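Local coordinates for ecdysteroid-phosphate phosphatase (Bombyx mori, PDB 3C7T), which hydrolyses phosphorylated ecdysteroids such as ecdysone 22-phosphate to release the active hormones, and also acts as a protein tyrosine phosphatase, at residues Arg4-Ala9 against Ser242-Pro247; Ala45-Gly50 against Asp131-Ile136; Gly79-His84 against Gly184-Phe189. All coordinates share one frame; numbering follows the deposited sequence.

This chain is the phosphoglycerate mutase-like domain of a longer protein. From the N terminus, strand 5-11 comes first, and contact 1 brings it against the loop 242-247 near the other end of the chain, closing a loop that encloses both other contacts. Contact 2 joins 45-50, just ahead of helix 50-56, to 131-136, at the start of helix 135-140. Contact 3 begins within that span, at 79-84, and closes beyond it, at 184-189, so these two loops cross. Contacts 1 and 3 touch and share the central sheet, in which strands 5-11 and 187-191 are neighbours. Contact 2 stands on the opposite side of the chain's centre from contact 1, their centres about 32 Å apart.

Contact 1. Residues Arg4-Ala9 against Ser242-Pro247; sequences RRWVFA and SPPCPP
Pro244 reaches tip to tip toward Trp6 and Phe8, two aromatic residues on strand 5-11 of the central sheet in the histidine phosphatase fold. The tight part centres on one methylene group. Pro244 CD lies over a face of the indole in a CH-pi contact, 4.1 Å from the centroid of the six-membered ring of Trp6 and 24° off its normal. Trp6 CB points toward the loop, and CG, anti to the carbonyl carbon (chi1 -64°), carries the indole on toward Pro244. Pro244 CD also comes within 3.6 Å of Phe8 CE1, while Pro244 CG is 4.0 Å from Phe8 CZ. The two rings also meet: Phe8 CZ stands 3.1 Å above the indole plane, toward the rim of the face that Pro244 approaches. Val80 touches both Trp6 and Pro244, and Ala232 of strand 230-235 packs on Phe8.

The solvent side is looser, and no hydrogen bond crosses the contact. Exposed Ser242 turns its CB away from the strand, and its OG donates back to Pro243 O, 3.3 Å away. Ser242 and Pro243 also pack on Trp258 of the second subunit, and Pro246 and Pro247, beyond the contact with strand 5-11, pack on Lys36 and Phe256 of that subunit, respectively. Between the two sides, Ser242 O lies in the indole plane at its edge, 3.7 Å from Trp6 CZ3.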
ATOM      1  N   ARG A   4      32.747   6.587   7.509  1.00 37.91           N
ATOM      2  CA  ARG A   4      31.675   7.536   7.079  1.00 37.37           C
ATOM      3  C   ARG A   4      30.287   7.189   7.641  1.00 36.51           C
ATOM      4  O   ARG A   4      30.039   6.057   8.073  1.00 37.19           O
ATOM      5  CB  ARG A   4      31.671   7.720   5.549  1.00 37.79           C
ATOM      6  CG  ARG A   4      32.347   9.034   5.132  1.00 39.58           C
ATOM      7  CD  ARG A   4      33.094   8.965   3.801  1.00 42.33           C
ATOM      8  NE  ARG A   4      32.199   8.803   2.656  1.00 43.34           N
ATOM      9  CZ  ARG A   4      31.793   9.787   1.852  1.00 44.41           C
ATOM     10  NH1 ARG A   4      32.191  11.042   2.049  1.00 44.15           N
ATOM     11  NH2 ARG A   4      30.981   9.509   0.839  1.00 44.53           N
ATOM     12  N   ARG A   5      29.407   8.186   7.630  1.00 34.13           N
ATOM     13  CA  ARG A   5      28.126   8.172   8.316  1.00 32.69           C
ATOM     14  C   ARG A   5      27.036   8.475   7.280  1.00 31.14           C
ATOM     15  O   ARG A   5      27.327   9.114   6.271  1.00 30.95           O
ATOM     16  CB  ARG A   5      28.161   9.305   9.339  1.00 32.63           C
ATOM     17  CG  ARG A   5      27.065   9.327  10.348  1.00 33.37           C
ATOM     18  CD  ARG A   5      27.564   9.957  11.627  1.00 30.22           C
ATOM     19  NE  ARG A   5      27.630  11.407  11.616  1.00 29.86           N
ATOM     20  CZ  ARG A   5      26.816  12.190  12.310  1.00 27.44           C
ATOM     21  NH1 ARG A   5      25.861  11.661  13.054  1.00 27.43           N
ATOM     22  NH2 ARG A   5      26.962  13.505  12.273  1.00 31.29           N
ATOM     23  N   TRP A   6      25.801   8.033   7.529  1.00 29.39           N
ATOM     24  CA  TRP A   6      24.654   8.393   6.671  1.00 28.05           C
ATOM     25  C   TRP A   6      23.768   9.470   7.299  1.00 26.55           C
ATOM     26  O   TRP A   6      23.474   9.448   8.490  1.00 26.15           O
ATOM     27  CB  TRP A   6      23.740   7.195   6.424  1.00 27.85           C
ATOM     28  CG  TRP A   6      24.284   6.032   5.665  1.00 28.70           C
ATOM     29  CD1 TRP A   6      24.838   4.902   6.187  1.00 29.23           C
ATOM     30  CD2 TRP A   6      24.253   5.852   4.251  1.00 29.02           C
ATOM     31  NE1 TRP A   6      25.186   4.029   5.174  1.00 28.46           N
ATOM     32  CE2 TRP A   6      24.834   4.591   3.975  1.00 29.77           C
ATOM     33  CE3 TRP A   6      23.804   6.639   3.179  1.00 28.84           C
ATOM     34  CZ2 TRP A   6      24.972   4.097   2.668  1.00 28.96           C
ATOM     35  CZ3 TRP A   6      23.934   6.145   1.883  1.00 29.77           C
ATOM     36  CH2 TRP A   6      24.521   4.888   1.640  1.00 29.72           C
ATOM     37  N   VAL A   7      23.315  10.403   6.475  1.00 25.13           N
ATOM     38  CA  VAL A   7      22.237  11.301   6.876  1.00 23.40           C
ATOM     39  C   VAL A   7      21.159  11.201   5.785  1.00 22.31           C
ATOM     40  O   VAL A   7      21.451  11.326   4.584  1.00 21.59           O
ATOM     41  CB  VAL A   7      22.723  12.753   7.077  1.00 23.53           C
ATOM     42  CG1 VAL A   7      21.556  13.674   7.370  1.00 24.33           C
ATOM     43  CG2 VAL A   7      23.763  12.822   8.223  1.00 22.69           C
ATOM     44  N   PHE A   8      19.927  10.945   6.223  1.00 21.33           N
ATOM     45  CA  PHE A   8      18.814  10.706   5.301  1.00 19.88           C
ATOM     46  C   PHE A   8      17.753  11.758   5.468  1.00 19.41           C
ATOM     47  O   PHE A   8      17.624  12.350   6.542  1.00 19.27           O
ATOM     48  CB  PHE A   8      18.183   9.341   5.594  1.00 20.43           C
ATOM     49  CG  PHE A   8      19.106   8.190   5.374  1.00 21.06           C
ATOM     50  CD1 PHE A   8      19.573   7.894   4.100  1.00 21.58           C
ATOM     51  CD2 PHE A   8      19.491   7.390   6.435  1.00 23.50           C
ATOM     52  CE1 PHE A   8      20.405   6.810   3.892  1.00 21.71           C
ATOM     53  CE2 PHE A   8      20.336   6.296   6.234  1.00 23.52           C
ATOM     54  CZ  PHE A   8      20.791   6.014   4.969  1.00 23.36           C
ATOM     55  N   ALA A   9      16.968  11.977   4.411  1.00 19.73           N
ATOM     56  CA  ALA A   9      15.808  12.864   4.503  1.00 18.71           C
ATOM     57  C   ALA A   9      14.677  12.132   3.800  1.00 18.82           C
ATOM     58  O   ALA A   9      14.869  11.544   2.722  1.00 17.54           O
ATOM     59  CB  ALA A   9      16.055  14.185   3.831  1.00 19.83           C
ATOM     60  N   SER A 242      23.590   7.910  -3.772  1.00 27.28           N
ATOM     61  CA  SER A 242      22.465   6.990  -3.874  1.00 26.84           C
ATOM     62  C   SER A 242      22.108   6.453  -2.483  1.00 26.96           C
ATOM     63  O   SER A 242      22.992   6.029  -1.739  1.00 26.95           O
ATOM     64  CB  SER A 242      22.829   5.842  -4.806  1.00 26.91           C
ATOM     65  OG  SER A 242      21.733   4.953  -4.912  1.00 26.36           O
ATOM     66  N   PRO A 243      20.816   6.481  -2.109  1.00 26.68           N
ATOM     67  CA  PRO A 243      20.471   5.777  -0.869  1.00 27.10           C
ATOM     68  C   PRO A 243      20.696   4.246  -0.947  1.00 27.50           C
ATOM     69  O   PRO A 243      20.768   3.690  -2.036  1.00 27.79           O
ATOM     70  CB  PRO A 243      18.997   6.149  -0.634  1.00 26.95           C
ATOM     71  CG  PRO A 243      18.705   7.296  -1.605  1.00 27.08           C
ATOM     72  CD  PRO A 243      19.647   7.142  -2.734  1.00 26.90           C
ATOM     73  N   PRO A 244      20.839   3.577   0.210  1.00 27.89           N
ATOM     74  CA  PRO A 244      21.166   2.140   0.224  1.00 28.25           C
ATOM     75  C   PRO A 244      20.021   1.207  -0.179  1.00 28.30           C
ATOM     76  O   PRO A 244      20.240  -0.003  -0.327  1.00 28.89           O
ATOM     77  CB  PRO A 244      21.543   1.885   1.681  1.00 28.57           C
ATOM     78  CG  PRO A 244      20.776   2.945   2.446  1.00 28.14           C
ATOM     79  CD  PRO A 244      20.744   4.143   1.572  1.00 27.80           C
ATOM     80  N   CYS A 245      18.818   1.761  -0.326  1.00 27.97           N
ATOM     81  CA  CYS A 245      17.651   0.990  -0.752  1.00 27.73           C
ATOM     82  C   CYS A 245      16.969   1.666  -1.947  1.00 26.29           C
ATOM     83  O   CYS A 245      17.111   2.886  -2.124  1.00 26.39           O
ATOM     84  CB  CYS A 245      16.693   0.806   0.423  1.00 28.13           C
ATOM     85  SG  CYS A 245      15.816   2.308   0.930  1.00 32.93           S
ATOM     86  N   PRO A 246      16.222   0.892  -2.766  1.00 24.67           N
ATOM     87  CA  PRO A 246      15.634   1.449  -4.009  1.00 22.97           C
ATOM     88  C   PRO A 246      14.543   2.506  -3.775  1.00 20.89           C
ATOM     89  O   PRO A 246      14.040   2.629  -2.664  1.00 20.39           O
ATOM     90  CB  PRO A 246      15.027   0.222  -4.717  1.00 22.81           C
ATOM     91  CG  PRO A 246      15.174  -0.934  -3.797  1.00 23.60           C
ATOM     92  CD  PRO A 246      15.868  -0.526  -2.547  1.00 24.69           C
ATOM     93  N   PRO A 247      14.171   3.249  -4.827  1.00 19.80           N
ATOM     94  CA  PRO A 247      12.981   4.105  -4.771  1.00 19.18           C
ATOM     95  C   PRO A 247      11.724   3.247  -4.902  1.00 18.75           C
ATOM     96  O   PRO A 247      11.831   2.019  -4.926  1.00 18.73           O
ATOM     97  CB  PRO A 247      13.140   5.019  -5.988  1.00 19.99           C
ATOM     98  CG  PRO A 247      13.947   4.262  -6.944  1.00 20.93           C
ATOM     99  CD  PRO A 247      14.851   3.323  -6.136  1.00 20.32           C
TER

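Contact 2. Residues Ala45-Gly50 against Asp131-Ile136; sequences AHRAGG and DFMTPI
Met133 CG sits over the centre of one face of the Arg47 guanidinium, 3.5 Å above its plane, and the two side chains cross at about a right angle. Arg47 CG lies between the backbone N and the carbonyl carbon (chi1 63°), and a bend at chi3 brings NE to Met133 CG. At the guanidinium edge lie Asp131 O and a water. Arg47 NH2 forms a salt bridge of 2.8 Å to Asp131 OD1, with 151° at the hydrogen, and a weak bond to Asp131 O. The guanidinium and carboxylate planes stand 71° apart, and NH2 approaches OD1 from above the carboxylate plane. The water accepts from Arg47 NE at 2.9 Å and from Gly49 N, and donates to Asp131 OD1. Arg47 NH2 also pairs with Asp57, so two acids share one cation. An alanine in place of this arginine would probably leave Asp131 and Asp57 without their common positive partner and open a gap beside Met133 CG. Phe132 meets Phe119 edge-to-face, its side chain about 7 Å from that of His192, inferred to be an active-site residue.

The type I turn from Arg47 to Gly50 leads into helix 50-56, whose Tyr54 makes a cation-pi contact with Arg47 and touches Met133. Thr134 and Glu137 form a capping box on helix 135-140, with Glu137 OE1 on Thr134 N, while OE2 takes Ala48 N in the loop before helix 50-56.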
ATOM      1  N   ALA A  45      -6.559   8.490  17.533  1.00 25.54           N
ATOM      2  CA  ALA A  45      -6.214   8.761  18.920  1.00 25.46           C
ATOM      3  C   ALA A  45      -6.819  10.068  19.369  1.00 25.68           C
ATOM      4  O   ALA A  45      -6.997  10.992  18.569  1.00 25.06           O
ATOM      5  CB  ALA A  45      -4.700   8.827  19.087  1.00 26.11           C
ATOM      6  N   HIS A  46      -7.121  10.159  20.662  1.00 25.33           N
ATOM      7  CA  HIS A  46      -7.598  11.407  21.207  1.00 26.58           C
ATOM      8  C   HIS A  46      -6.545  12.514  21.017  1.00 25.74           C
ATOM      9  O   HIS A  46      -5.335  12.291  21.165  1.00 25.41           O
ATOM     10  CB  HIS A  46      -7.933  11.239  22.692  1.00 27.54           C
ATOM     11  CG  HIS A  46      -8.164  12.537  23.396  1.00 30.38           C
ATOM     12  ND1 HIS A  46      -9.305  13.292  23.210  1.00 32.86           N
ATOM     13  CD2 HIS A  46      -7.390  13.228  24.269  1.00 32.80           C
ATOM     14  CE1 HIS A  46      -9.229  14.386  23.949  1.00 33.77           C
ATOM     15  NE2 HIS A  46      -8.080  14.370  24.605  1.00 33.04           N
ATOM     16  N   ARG A  47      -7.016  13.708  20.684  1.00 25.57           N
ATOM     17  CA  ARG A  47      -6.148  14.887  20.678  1.00 25.37           C
ATOM     18  C   ARG A  47      -6.965  16.061  21.176  1.00 25.63           C
ATOM     19  O   ARG A  47      -8.191  16.072  21.034  1.00 25.62           O
ATOM     20  CB  ARG A  47      -5.592  15.158  19.282  1.00 25.10           C
ATOM     21  CG  ARG A  47      -6.647  15.478  18.224  1.00 23.73           C
ATOM     22  CD  ARG A  47      -6.002  15.600  16.843  1.00 25.77           C
ATOM     23  NE  ARG A  47      -5.106  16.751  16.716  1.00 24.06           N
ATOM     24  CZ  ARG A  47      -4.246  16.909  15.712  1.00 23.59           C
ATOM     25  NH1 ARG A  47      -4.144  15.969  14.781  1.00 23.27           N
ATOM     26  NH2 ARG A  47      -3.465  17.984  15.652  1.00 22.26           N
ATOM     27  N   ALA A  48      -6.290  17.043  21.755  1.00 26.11           N
ATOM     28  CA  ALA A  48      -6.980  18.183  22.364  1.00 26.88           C
ATOM     29  C   ALA A  48      -7.901  18.902  21.388  1.00 27.18           C
ATOM     30  O   ALA A  48      -8.973  19.363  21.775  1.00 27.58           O
ATOM     31  CB  ALA A  48      -5.973  19.155  22.962  1.00 27.17           C
ATOM     32  N   GLY A  49      -7.489  18.999  20.123  1.00 27.18           N
ATOM     33  CA  GLY A  49      -8.266  19.705  19.108  1.00 27.19           C
ATOM     34  C   GLY A  49      -9.382  18.862  18.509  1.00 26.72           C
ATOM     35  O   GLY A  49     -10.124  19.337  17.685  1.00 27.08           O
ATOM     36  N   GLY A  50      -9.498  17.608  18.934  1.00 27.33           N
ATOM     37  CA  GLY A  50     -10.552  16.717  18.442  1.00 27.43           C
ATOM     38  C   GLY A  50     -10.609  16.661  16.926  1.00 27.69           C
ATOM     39  O   GLY A  50      -9.587  16.815  16.256  1.00 27.35           O
ATOM     40  N   ASP A 131      -2.224  22.985  14.227  1.00 34.29           N
ATOM     41  CA  ASP A 131      -2.692  22.234  15.377  1.00 32.73           C
ATOM     42  C   ASP A 131      -1.811  20.991  15.452  1.00 31.47           C
ATOM     43  O   ASP A 131      -1.918  20.098  14.600  1.00 30.87           O
ATOM     44  CB  ASP A 131      -4.185  21.873  15.197  1.00 33.08           C
ATOM     45  CG  ASP A 131      -4.810  21.261  16.455  1.00 34.39           C
ATOM     46  OD1 ASP A 131      -4.213  20.328  17.046  1.00 35.50           O
ATOM     47  OD2 ASP A 131      -5.913  21.715  16.848  1.00 36.03           O
ATOM     48  N   PHE A 132      -0.899  20.962  16.429  1.00 29.96           N
ATOM     49  CA  PHE A 132       0.013  19.824  16.608  1.00 28.98           C
ATOM     50  C   PHE A 132      -0.393  18.974  17.800  1.00 28.63           C
ATOM     51  O   PHE A 132      -0.848  19.513  18.828  1.00 28.57           O
ATOM     52  CB  PHE A 132       1.470  20.290  16.787  1.00 28.68           C
ATOM     53  CG  PHE A 132       2.023  21.015  15.596  1.00 28.63           C
ATOM     54  CD1 PHE A 132       1.889  20.485  14.314  1.00 30.05           C
ATOM     55  CD2 PHE A 132       2.686  22.219  15.748  1.00 31.54           C
ATOM     56  CE1 PHE A 132       2.397  21.161  13.210  1.00 29.06           C
ATOM     57  CE2 PHE A 132       3.205  22.907  14.634  1.00 31.86           C
ATOM     58  CZ  PHE A 132       3.057  22.370  13.373  1.00 28.77           C
ATOM     59  N   MET A 133      -0.223  17.658  17.675  1.00 27.85           N
ATOM     60  CA  MET A 133      -0.422  16.790  18.838  1.00 27.55           C
ATOM     61  C   MET A 133       0.810  16.875  19.714  1.00 27.34           C
ATOM     62  O   MET A 133       1.931  16.965  19.214  1.00 26.04           O
ATOM     63  CB  MET A 133      -0.718  15.341  18.435  1.00 27.66           C
ATOM     64  CG  MET A 133      -2.120  15.139  17.833  1.00 27.97           C
ATOM     65  SD  MET A 133      -2.420  13.493  17.109  1.00 30.07           S
ATOM     66  CE  MET A 133      -2.509  12.464  18.577  1.00 29.93           C
ATOM     67  N   THR A 134       0.603  16.872  21.031  1.00 27.49           N
ATOM     68  CA  THR A 134       1.707  16.969  21.967  1.00 27.78           C
ATOM     69  C   THR A 134       2.461  15.647  21.982  1.00 28.29           C
ATOM     70  O   THR A 134       1.869  14.618  21.670  1.00 28.73           O
ATOM     71  CB  THR A 134       1.185  17.266  23.393  1.00 27.71           C
ATOM     72  OG1 THR A 134       0.305  16.207  23.802  1.00 27.11           O
ATOM     73  CG2 THR A 134       0.415  18.575  23.416  1.00 27.94           C
ATOM     74  N   PRO A 135       3.772  15.667  22.318  1.00 28.80           N
ATOM     75  CA  PRO A 135       4.506  14.419  22.600  1.00 29.17           C
ATOM     76  C   PRO A 135       3.733  13.439  23.501  1.00 29.25           C
ATOM     77  O   PRO A 135       3.700  12.250  23.207  1.00 29.30           O
ATOM     78  CB  PRO A 135       5.788  14.916  23.263  1.00 29.56           C
ATOM     79  CG  PRO A 135       6.021  16.260  22.600  1.00 29.85           C
ATOM     80  CD  PRO A 135       4.655  16.847  22.401  1.00 29.41           C
ATOM     81  N   ILE A 136       3.096  13.914  24.572  1.00 29.06           N
ATOM     82  CA  ILE A 136       2.254  13.004  25.365  1.00 29.38           C
ATOM     83  C   ILE A 136       1.061  12.397  24.593  1.00 28.94           C
ATOM     84  O   ILE A 136       0.809  11.190  24.708  1.00 29.31           O
ATOM     85  CB  ILE A 136       1.806  13.604  26.737  1.00 29.85           C
ATOM     86  CG1 ILE A 136       0.839  12.647  27.446  1.00 31.56           C
ATOM     87  CG2 ILE A 136       1.213  14.982  26.561  1.00 31.51           C
ATOM     88  CD1 ILE A 136       0.751  12.818  28.962  1.00 34.29           C
TER
HETATM   89  O   HOH W   1      -4.844  18.653  18.847  1.00 26.78           O

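Contact 3. Residues Gly79-His84 against Gly184-Phe189; sequences GVSIKH and GGNVIF
Asn186 O takes two backbone bonds, from Lys83 N and His84 N, each at 3.1 Å. Ile188 N returns a bond to His84 O, and Val187 CA adds a CA-H...O contact of 3.3 Å to the same His84 O; this bridge of His84 with Val187 is a parallel join in the central sheet of the histidine phosphatase domain.

Among side-chain hydrogen bonds, Asn186 ND2 reaches Ser81 O at 2.9 Å, with 165° at the hydrogen. The acceptor lies in the amide plane, whereas the donor stands above the carbonyl plane of Ser81. Asn186 OD1 accepts from Trp6 N, His84 NE2 is hydrogen-bonded to Asp183 OD2, and a water links Ser81 OG to Asn186 N.

Among apolar contacts, Ile82 CG2 meets Ile188 CG2 at 3.8 Å. With His84 CG anti to the carbonyl carbon (chi1 -51°), the ring lies by Gly185: His84 CE1 comes 3.6 Å from Gly185 CA, where any side chain would collide, Gly185 N is at the ring edge, and Lys83 CG lies over one face toward the rim.

Strand 84-87 starts on one side of strand 187-191, with strand 5-11 on the other, while Ile82 and Ile188 pack on Phe100 of helix 91-104.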
ATOM      1  N   GLY A  79      21.353  -3.561   5.508  1.00 26.77           N
ATOM      2  CA  GLY A  79      22.232  -3.578   6.686  1.00 26.58           C
ATOM      3  C   GLY A  79      22.503  -2.224   7.296  1.00 27.19           C
ATOM      4  O   GLY A  79      23.496  -2.045   8.018  1.00 27.35           O
ATOM      5  N   VAL A  80      21.642  -1.248   7.017  1.00 26.28           N
ATOM      6  CA  VAL A  80      21.862   0.093   7.529  1.00 27.00           C
ATOM      7  C   VAL A  80      21.030   0.355   8.789  1.00 27.07           C
ATOM      8  O   VAL A  80      19.812   0.168   8.793  1.00 27.80           O
ATOM      9  CB  VAL A  80      21.635   1.193   6.447  1.00 27.33           C
ATOM     10  CG1 VAL A  80      21.884   2.591   7.040  1.00 28.35           C
ATOM     11  CG2 VAL A  80      22.552   0.959   5.246  1.00 26.68           C
ATOM     12  N   SER A  81      21.703   0.769   9.860  1.00 27.76           N
ATOM     13  CA  SER A  81      21.026   1.097  11.118  1.00 28.48           C
ATOM     14  C   SER A  81      20.734   2.596  11.166  1.00 28.69           C
ATOM     15  O   SER A  81      21.279   3.350  10.363  1.00 28.86           O
ATOM     16  CB  SER A  81      21.907   0.706  12.306  1.00 29.00           C
ATOM     17  OG  SER A  81      23.197   1.273  12.148  1.00 29.38           O
ATOM     18  N   ILE A  82      19.866   3.012  12.090  1.00 28.19           N
ATOM     19  CA  ILE A  82      19.604   4.422  12.345  1.00 28.72           C
ATOM     20  C   ILE A  82      19.539   4.610  13.863  1.00 28.67           C
ATOM     21  O   ILE A  82      18.961   3.792  14.596  1.00 28.96           O
ATOM     22  CB  ILE A  82      18.309   4.962  11.615  1.00 29.11           C
ATOM     23  CG1 ILE A  82      18.554   5.159  10.117  1.00 30.19           C
ATOM     24  CG2 ILE A  82      17.907   6.335  12.108  1.00 29.20           C
ATOM     25  CD1 ILE A  82      18.272   3.966   9.299  1.00 33.59           C
ATOM     26  N   LYS A  83      20.147   5.678  14.347  1.00 28.24           N
ATOM     27  CA  LYS A  83      20.139   5.913  15.775  1.00 27.64           C
ATOM     28  C   LYS A  83      19.377   7.170  16.118  1.00 27.16           C
ATOM     29  O   LYS A  83      18.749   7.253  17.177  1.00 26.64           O
ATOM     30  CB  LYS A  83      21.584   6.004  16.276  1.00 28.06           C
ATOM     31  CG  LYS A  83      21.722   6.119  17.781  1.00 31.05           C
ATOM     32  CD  LYS A  83      23.121   5.705  18.211  1.00 35.44           C
ATOM     33  CE  LYS A  83      23.327   5.868  19.720  1.00 39.16           C
ATOM     34  NZ  LYS A  83      22.246   5.209  20.509  1.00 40.78           N
ATOM     35  N   HIS A  84      19.434   8.148  15.218  1.00 25.90           N
ATOM     36  CA  HIS A  84      18.946   9.493  15.521  1.00 25.34           C
ATOM     37  C   HIS A  84      17.854   9.867  14.525  1.00 24.90           C
ATOM     38  O   HIS A  84      18.131  10.030  13.335  1.00 24.30           O
ATOM     39  CB  HIS A  84      20.094  10.492  15.463  1.00 25.40           C
ATOM     40  CG  HIS A  84      21.280  10.084  16.279  1.00 26.91           C
ATOM     41  ND1 HIS A  84      22.446   9.611  15.713  1.00 29.59           N
ATOM     42  CD2 HIS A  84      21.472  10.048  17.619  1.00 27.39           C
ATOM     43  CE1 HIS A  84      23.318   9.332  16.670  1.00 27.20           C
ATOM     44  NE2 HIS A  84      22.749   9.587  17.836  1.00 28.90           N
ATOM     45  N   GLY A 184      28.438   9.320  16.327  1.00 37.26           N
ATOM     46  CA  GLY A 184      28.684   8.803  14.972  1.00 35.51           C
ATOM     47  C   GLY A 184      27.596   7.904  14.413  1.00 34.45           C
ATOM     48  O   GLY A 184      27.816   7.195  13.421  1.00 34.37           O
ATOM     49  N   GLY A 185      26.429   7.921  15.047  1.00 33.02           N
ATOM     50  CA  GLY A 185      25.284   7.162  14.544  1.00 30.87           C
ATOM     51  C   GLY A 185      24.642   7.822  13.326  1.00 29.51           C
ATOM     52  O   GLY A 185      24.808   9.030  13.112  1.00 29.51           O
ATOM     53  N   ASN A 186      23.919   7.014  12.541  1.00 27.90           N
ATOM     54  CA  ASN A 186      23.194   7.472  11.346  1.00 26.49           C
ATOM     55  C   ASN A 186      21.975   8.299  11.730  1.00 25.41           C
ATOM     56  O   ASN A 186      21.381   8.088  12.790  1.00 25.46           O
ATOM     57  CB  ASN A 186      22.822   6.286  10.425  1.00 26.58           C
ATOM     58  CG  ASN A 186      24.057   5.573   9.848  1.00 26.31           C
ATOM     59  OD1 ASN A 186      25.083   6.200   9.576  1.00 25.93           O
ATOM     60  ND2 ASN A 186      23.954   4.263   9.659  1.00 26.94           N
ATOM     61  N   VAL A 187      21.631   9.265  10.879  1.00 24.44           N
ATOM     62  CA  VAL A 187      20.586  10.250  11.174  1.00 23.58           C
ATOM     63  C   VAL A 187      19.529  10.226  10.059  1.00 23.25           C
ATOM     64  O   VAL A 187      19.865  10.045   8.892  1.00 23.65           O
ATOM     65  CB  VAL A 187      21.170  11.665  11.256  1.00 23.50           C
ATOM     66  CG1 VAL A 187      20.088  12.726  11.546  1.00 22.56           C
ATOM     67  CG2 VAL A 187      22.242  11.736  12.319  1.00 24.22           C
ATOM     68  N   ILE A 188      18.271  10.422  10.447  1.00 22.41           N
ATOM     69  CA  ILE A 188      17.169  10.631   9.488  1.00 21.61           C
ATOM     70  C   ILE A 188      16.265  11.797   9.900  1.00 21.37           C
ATOM     71  O   ILE A 188      15.887  11.933  11.074  1.00 22.07           O
ATOM     72  CB  ILE A 188      16.364   9.345   9.188  1.00 21.85           C
ATOM     73  CG1 ILE A 188      15.417   9.573   7.987  1.00 21.88           C
ATOM     74  CG2 ILE A 188      15.624   8.831  10.425  1.00 21.48           C
ATOM     75  CD1 ILE A 188      14.866   8.286   7.352  1.00 20.38           C
ATOM     76  N   PHE A 189      15.982  12.652   8.923  1.00 20.31           N
ATOM     77  CA  PHE A 189      15.059  13.781   9.075  1.00 20.33           C
ATOM     78  C   PHE A 189      13.797  13.421   8.297  1.00 20.37           C
ATOM     79  O   PHE A 189      13.866  13.207   7.081  1.00 21.07           O
ATOM     80  CB  PHE A 189      15.645  15.042   8.455  1.00 19.52           C
ATOM     81  CG  PHE A 189      16.923  15.518   9.116  1.00 20.31           C
ATOM     82  CD1 PHE A 189      16.922  15.900  10.461  1.00 21.47           C
ATOM     83  CD2 PHE A 189      18.096  15.597   8.378  1.00 21.64           C
ATOM     84  CE1 PHE A 189      18.094  16.355  11.074  1.00 21.48           C
ATOM     85  CE2 PHE A 189      19.292  16.055   8.975  1.00 21.74           C
ATOM     86  CZ  PHE A 189      19.279  16.415  10.331  1.00 23.84           C
TER
HETATM   87  O   HOH W   2      23.253   4.029  13.411  1.00 20.47           O